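Local coordinates for beta-glucoside phosphorylase BglX (Unidentified, PDB 5VQE), which probably transfers glucosyl units between beta-glucosides and phosphate as a family 3 glycoside phosphorylase, binding the glucose ring in a TIM-barrel pocket, at residues S240-N253 with I261-I274. Sequence-based numbering, arbitrary orientation.
Sequences SAHIRQPNVTRMVN and IMPGSLSKELMQGI
T249 OG1 is gripped three ways: it donates to Q245 O (2.9 Å) within its own segment, and two waters that bridge to 261-274 donate to it. One also donates to M262 O; the other accepts from M262 N and bonds S267 OG, the N-cap of helix 268-278. In this TIM-barrel beta-alpha-beta crossover, strand 237-244 is followed by helix 246-252, helix 268-278 and parallel strand 284-287. T249 suits the seam because its hydroxyl, anti to the carbonyl carbon (chi1 -64°), reaches back to Q245 while CG2 lies 4.0 Å from E269 CG. A valine here would probably leave both waters without their shared partner and Q245 O without its side-chain donor. Apolar side chains, mostly beta-branched, fill the wedge between helices crossing at 57°: V248 CG1 meets I274 CG1 at 3.7 Å, and I274 CD1 touches V252 CG2 and M251 CE. P246 CB and one face of the R250 guanidinium, near its rim, cover I261 CD1; D258 salt-bridges R250. Nearer the sugar pocket, G264 N donates to I243 O; glycine suits this place, where a CB would point at A241 O. H242, whose NE2 bonds A289 O, meets S265 OG in its ring plane through ND1, at 2.8 Å.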
loop_
_atom_site.group_PDB
_atom_site.type_symbol
_atom_site.label_atom_id
_atom_site.label_comp_id
_atom_site.label_asym_id
_atom_site.label_seq_id
_atom_site.Cartn_x
_atom_site.Cartn_y
_atom_site.Cartn_z
ATOM N N SER A 240 10.640 0.151 8.284
ATOM C CA SER A 240 11.198 1.456 8.619
ATOM C C SER A 240 11.504 2.215 7.334
ATOM O O SER A 240 12.328 1.777 6.523
ATOM C CB SER A 240 12.456 1.287 9.473
ATOM O OG SER A 240 12.931 2.548 9.938
ATOM N N ALA A 241 10.840 3.344 7.143
ATOM C CA ALA A 241 10.835 4.027 5.862
ATOM C C ALA A 241 11.729 5.256 5.915
ATOM O O ALA A 241 12.371 5.551 6.922
ATOM C CB ALA A 241 9.405 4.386 5.461
ATOM N N HIS A 242 11.763 5.981 4.802
ATOM C CA HIS A 242 12.737 7.050 4.612
ATOM C C HIS A 242 12.153 8.393 5.026
ATOM O O HIS A 242 12.193 9.388 4.305
ATOM C CB HIS A 242 13.203 7.050 3.165
ATOM C CG HIS A 242 13.470 5.678 2.638
ATOM N ND1 HIS A 242 14.249 4.763 3.313
ATOM C CD2 HIS A 242 13.039 5.052 1.515
ATOM C CE1 HIS A 242 14.293 3.634 2.625
ATOM N NE2 HIS A 242 13.565 3.783 1.532
ATOM N N ILE A 243 11.583 8.384 6.227
ATOM C CA ILE A 243 10.862 9.510 6.803
ATOM C C ILE A 243 11.572 9.897 8.092
ATOM O O ILE A 243 11.884 9.032 8.915
ATOM C CB ILE A 243 9.390 9.150 7.085
ATOM C CG1 ILE A 243 8.671 8.712 5.799
ATOM C CG2 ILE A 243 8.675 10.308 7.739
ATOM C CD1 ILE A 243 7.337 8.036 6.034
ATOM N N ARG A 244 11.814 11.189 8.272
ATOM C CA ARG A 244 12.407 11.689 9.507
ATOM C C ARG A 244 11.326 12.092 10.504
ATOM O O ARG A 244 10.216 12.476 10.123
ATOM C CB ARG A 244 13.311 12.891 9.225
ATOM C CG ARG A 244 14.651 12.506 8.640
ATOM C CD ARG A 244 15.410 13.709 8.120
ATOM N NE ARG A 244 14.879 14.173 6.849
ATOM C CZ ARG A 244 15.310 15.256 6.211
ATOM N NH1 ARG A 244 16.286 15.995 6.730
ATOM N NH2 ARG A 244 14.769 15.603 5.051
ATOM N N GLN A 245 11.664 11.988 11.793
ATOM C CA GLN A 245 10.860 12.553 12.881
ATOM C C GLN A 245 11.845 13.298 13.769
ATOM O O GLN A 245 12.316 12.772 14.789
ATOM C CB GLN A 245 10.088 11.485 13.656
ATOM C CG GLN A 245 8.675 11.899 14.054
ATOM C CD GLN A 245 8.612 13.250 14.770
ATOM O OE1 GLN A 245 9.611 13.720 15.320
ATOM N NE2 GLN A 245 7.425 13.867 14.780
ATOM N N PRO A 246 12.225 14.513 13.378
ATOM C CA PRO A 246 13.306 15.199 14.107
ATOM C C PRO A 246 12.999 15.425 15.574
ATOM O O PRO A 246 13.904 15.335 16.413
ATOM C CB PRO A 246 13.462 16.520 13.338
ATOM C CG PRO A 246 12.243 16.652 12.497
ATOM C CD PRO A 246 11.782 15.269 12.200
ATOM N N ASN A 247 11.740 15.697 15.917
ATOM C CA ASN A 247 11.416 16.049 17.298
ATOM C C ASN A 247 11.454 14.828 18.203
ATOM O O ASN A 247 11.880 14.917 19.361
ATOM C CB ASN A 247 10.051 16.736 17.350
ATOM C CG ASN A 247 10.082 18.116 16.720
ATOM O OD1 ASN A 247 11.036 18.865 16.909
ATOM N ND2 ASN A 247 9.054 18.451 15.952
ATOM N N VAL A 248 11.019 13.676 17.695
ATOM C CA VAL A 248 11.176 12.436 18.449
ATOM C C VAL A 248 12.649 12.077 18.553
ATOM O O VAL A 248 13.120 11.618 19.602
ATOM C CB VAL A 248 10.362 11.307 17.791
ATOM C CG1 VAL A 248 10.671 9.955 18.431
ATOM C CG2 VAL A 248 8.869 11.613 17.895
ATOM N N THR A 249 13.398 12.275 17.467
ATOM C CA THR A 249 14.828 11.992 17.495
ATOM C C THR A 249 15.521 12.817 18.574
ATOM O O THR A 249 16.313 12.285 19.359
ATOM C CB THR A 249 15.434 12.263 16.122
ATOM O OG1 THR A 249 14.852 11.360 15.175
ATOM C CG2 THR A 249 16.951 12.065 16.138
ATOM N N ARG A 250 15.209 14.117 18.648
ATOM C CA ARG A 250 15.822 14.965 19.671
ATOM C C ARG A 250 15.360 14.600 21.075
ATOM O O ARG A 250 16.099 14.826 22.039
ATOM C CB ARG A 250 15.522 16.438 19.414
ATOM C CG ARG A 250 16.263 17.006 18.237
ATOM C CD ARG A 250 16.219 18.525 18.218
ATOM N NE ARG A 250 16.468 19.008 16.866
ATOM C CZ ARG A 250 15.523 19.236 15.957
ATOM N NH1 ARG A 250 14.243 19.058 16.253
ATOM N NH2 ARG A 250 15.862 19.663 14.746
ATOM N N MET A 251 14.142 14.071 21.224
ATOM C CA MET A 251 13.712 13.604 22.537
ATOM C C MET A 251 14.627 12.497 23.030
ATOM O O MET A 251 15.030 12.485 24.200
ATOM C CB MET A 251 12.261 13.118 22.489
ATOM C CG MET A 251 11.754 12.498 23.800
ATOM S SD MET A 251 10.132 11.728 23.650
ATOM C CE MET A 251 10.603 10.166 22.931
ATOM N N VAL A 252 14.983 11.566 22.142
ATOM C CA VAL A 252 15.884 10.481 22.513
ATOM C C VAL A 252 17.298 11.005 22.730
ATOM O O VAL A 252 17.997 10.567 23.651
ATOM C CB VAL A 252 15.853 9.380 21.436
ATOM C CG1 VAL A 252 16.880 8.298 21.740
ATOM C CG2 VAL A 252 14.433 8.781 21.322
ATOM N N ASN A 253 17.743 11.938 21.883
ATOM C CA ASN A 253 19.133 12.399 21.841
ATOM C C ASN A 253 19.109 13.919 21.769
ATOM O O ASN A 253 19.219 14.503 20.682
ATOM C CB ASN A 253 19.879 11.797 20.647
ATOM C CG ASN A 253 21.349 12.201 20.599
ATOM O OD1 ASN A 253 21.799 13.059 21.355
ATOM N ND2 ASN A 253 22.096 11.587 19.689
ATOM N N ILE A 261 20.412 13.980 11.966
ATOM C CA ILE A 261 19.085 13.376 12.057
ATOM C C ILE A 261 18.815 12.586 10.785
ATOM O O ILE A 261 18.803 13.141 9.681
ATOM C CB ILE A 261 18.007 14.441 12.305
ATOM C CG1 ILE A 261 18.262 15.118 13.660
ATOM C CG2 ILE A 261 16.607 13.807 12.282
ATOM C CD1 ILE A 261 17.276 16.206 14.031
ATOM N N MET A 262 18.586 11.292 10.940
ATOM C CA MET A 262 18.417 10.374 9.829
ATOM C C MET A 262 16.966 9.933 9.705
ATOM O O MET A 262 16.211 9.946 10.683
ATOM C CB MET A 262 19.304 9.134 10.020
ATOM C CG MET A 262 20.790 9.364 9.781
ATOM S SD MET A 262 21.142 9.971 8.129
ATOM C CE MET A 262 22.070 11.439 8.549
ATOM N N PRO A 263 16.543 9.520 8.518
ATOM C CA PRO A 263 15.227 8.899 8.388
ATOM C C PRO A 263 15.178 7.571 9.127
ATOM O O PRO A 263 16.204 6.985 9.478
ATOM C CB PRO A 263 15.076 8.707 6.876
ATOM C CG PRO A 263 16.498 8.588 6.385
ATOM C CD PRO A 263 17.277 9.535 7.238
ATOM N N GLY A 264 13.953 7.109 9.370
ATOM C CA GLY A 264 13.715 5.862 10.067
ATOM C C GLY A 264 14.654 4.751 9.658
ATOM O O GLY A 264 15.234 4.066 10.505
ATOM N N SER A 265 14.811 4.570 8.349
ATOM C CA SER A 265 15.575 3.454 7.819
ATOM C C SER A 265 17.058 3.527 8.153
ATOM O O SER A 265 17.762 2.537 7.928
ATOM C CB SER A 265 15.388 3.376 6.297
ATOM O OG SER A 265 15.677 4.612 5.660
ATOM N N LEU A 266 17.541 4.663 8.668
ATOM C CA LEU A 266 18.935 4.850 9.026
ATOM C C LEU A 266 19.131 5.290 10.470
ATOM O O LEU A 266 20.275 5.529 10.874
ATOM C CB LEU A 266 19.578 5.891 8.095
ATOM C CG LEU A 266 19.875 5.414 6.673
ATOM C CD1 LEU A 266 20.080 6.582 5.733
ATOM C CD2 LEU A 266 21.092 4.519 6.673
ATOM N N SER A 267 18.065 5.386 11.263
ATOM C CA SER A 267 18.083 6.123 12.523
ATOM C C SER A 267 18.121 5.178 13.716
ATOM O O SER A 267 17.169 4.425 13.956
ATOM C CB SER A 267 16.865 7.034 12.626
ATOM O OG SER A 267 16.660 7.427 13.972
ATOM N N LYS A 268 19.201 5.259 14.499
ATOM C CA LYS A 268 19.288 4.454 15.714
ATOM C C LYS A 268 18.309 4.949 16.775
ATOM O O LYS A 268 17.714 4.145 17.500
ATOM C CB LYS A 268 20.727 4.459 16.244
ATOM C CG LYS A 268 21.186 5.759 16.844
ATOM C CD LYS A 268 22.665 5.693 17.241
ATOM N N GLU A 269 18.105 6.265 16.863
ATOM C CA GLU A 269 17.141 6.804 17.823
ATOM C C GLU A 269 15.738 6.255 17.581
ATOM O O GLU A 269 15.010 5.932 18.530
ATOM C CB GLU A 269 17.123 8.332 17.745
ATOM C CG GLU A 269 18.398 9.000 18.216
ATOM C CD GLU A 269 19.471 9.100 17.148
ATOM O OE1 GLU A 269 19.185 8.820 15.967
ATOM O OE2 GLU A 269 20.613 9.471 17.493
ATOM N N LEU A 270 15.329 6.154 16.321
ATOM C CA LEU A 270 13.969 5.702 16.035
ATOM C C LEU A 270 13.847 4.185 16.118
ATOM O O LEU A 270 12.897 3.667 16.719
ATOM C CB LEU A 270 13.523 6.213 14.660
ATOM C CG LEU A 270 13.400 7.741 14.567
ATOM C CD1 LEU A 270 13.028 8.202 13.160
ATOM C CD2 LEU A 270 12.387 8.281 15.586
ATOM N N MET A 271 14.793 3.449 15.527
ATOM C CA MET A 271 14.658 1.992 15.516
ATOM C C MET A 271 15.088 1.367 16.841
ATOM O O MET A 271 14.427 0.452 17.337
ATOM C CB MET A 271 15.451 1.402 14.355
ATOM C CG MET A 271 14.842 1.733 12.999
ATOM S SD MET A 271 15.559 0.829 11.613
ATOM C CE MET A 271 17.192 1.564 11.562
ATOM N N GLN A 272 16.169 1.845 17.441
ATOM C CA GLN A 272 16.633 1.243 18.685
ATOM C C GLN A 272 16.055 1.965 19.899
ATOM O O GLN A 272 15.543 1.322 20.821
ATOM C CB GLN A 272 18.169 1.228 18.708
ATOM C CG GLN A 272 18.753 0.053 17.940
ATOM C CD GLN A 272 20.211 0.252 17.539
ATOM O OE1 GLN A 272 20.784 1.327 17.730
ATOM N NE2 GLN A 272 20.810 -0.783 16.968
ATOM N N GLY A 273 16.086 3.297 19.892
ATOM C CA GLY A 273 15.569 4.052 21.028
ATOM C C GLY A 273 14.064 3.931 21.200
ATOM O O GLY A 273 13.577 3.654 22.297
ATOM N N ILE A 274 13.301 4.149 20.127
ATOM C CA ILE A 274 11.844 4.126 20.233
ATOM C C ILE A 274 11.306 2.704 20.066
ATOM O O ILE A 274 10.664 2.167 20.975
ATOM C CB ILE A 274 11.202 5.086 19.216
ATOM C CG1 ILE A 274 11.626 6.540 19.476
ATOM C CG2 ILE A 274 9.682 4.982 19.248
ATOM C CD1 ILE A 274 11.272 7.094 20.866
HETATM O O HOH W 1 18.219 15.454 9.095
HETATM O O HOH W 2 14.439 11.322 12.439
HETATM O O HOH W 3 17.123 9.996 13.459
#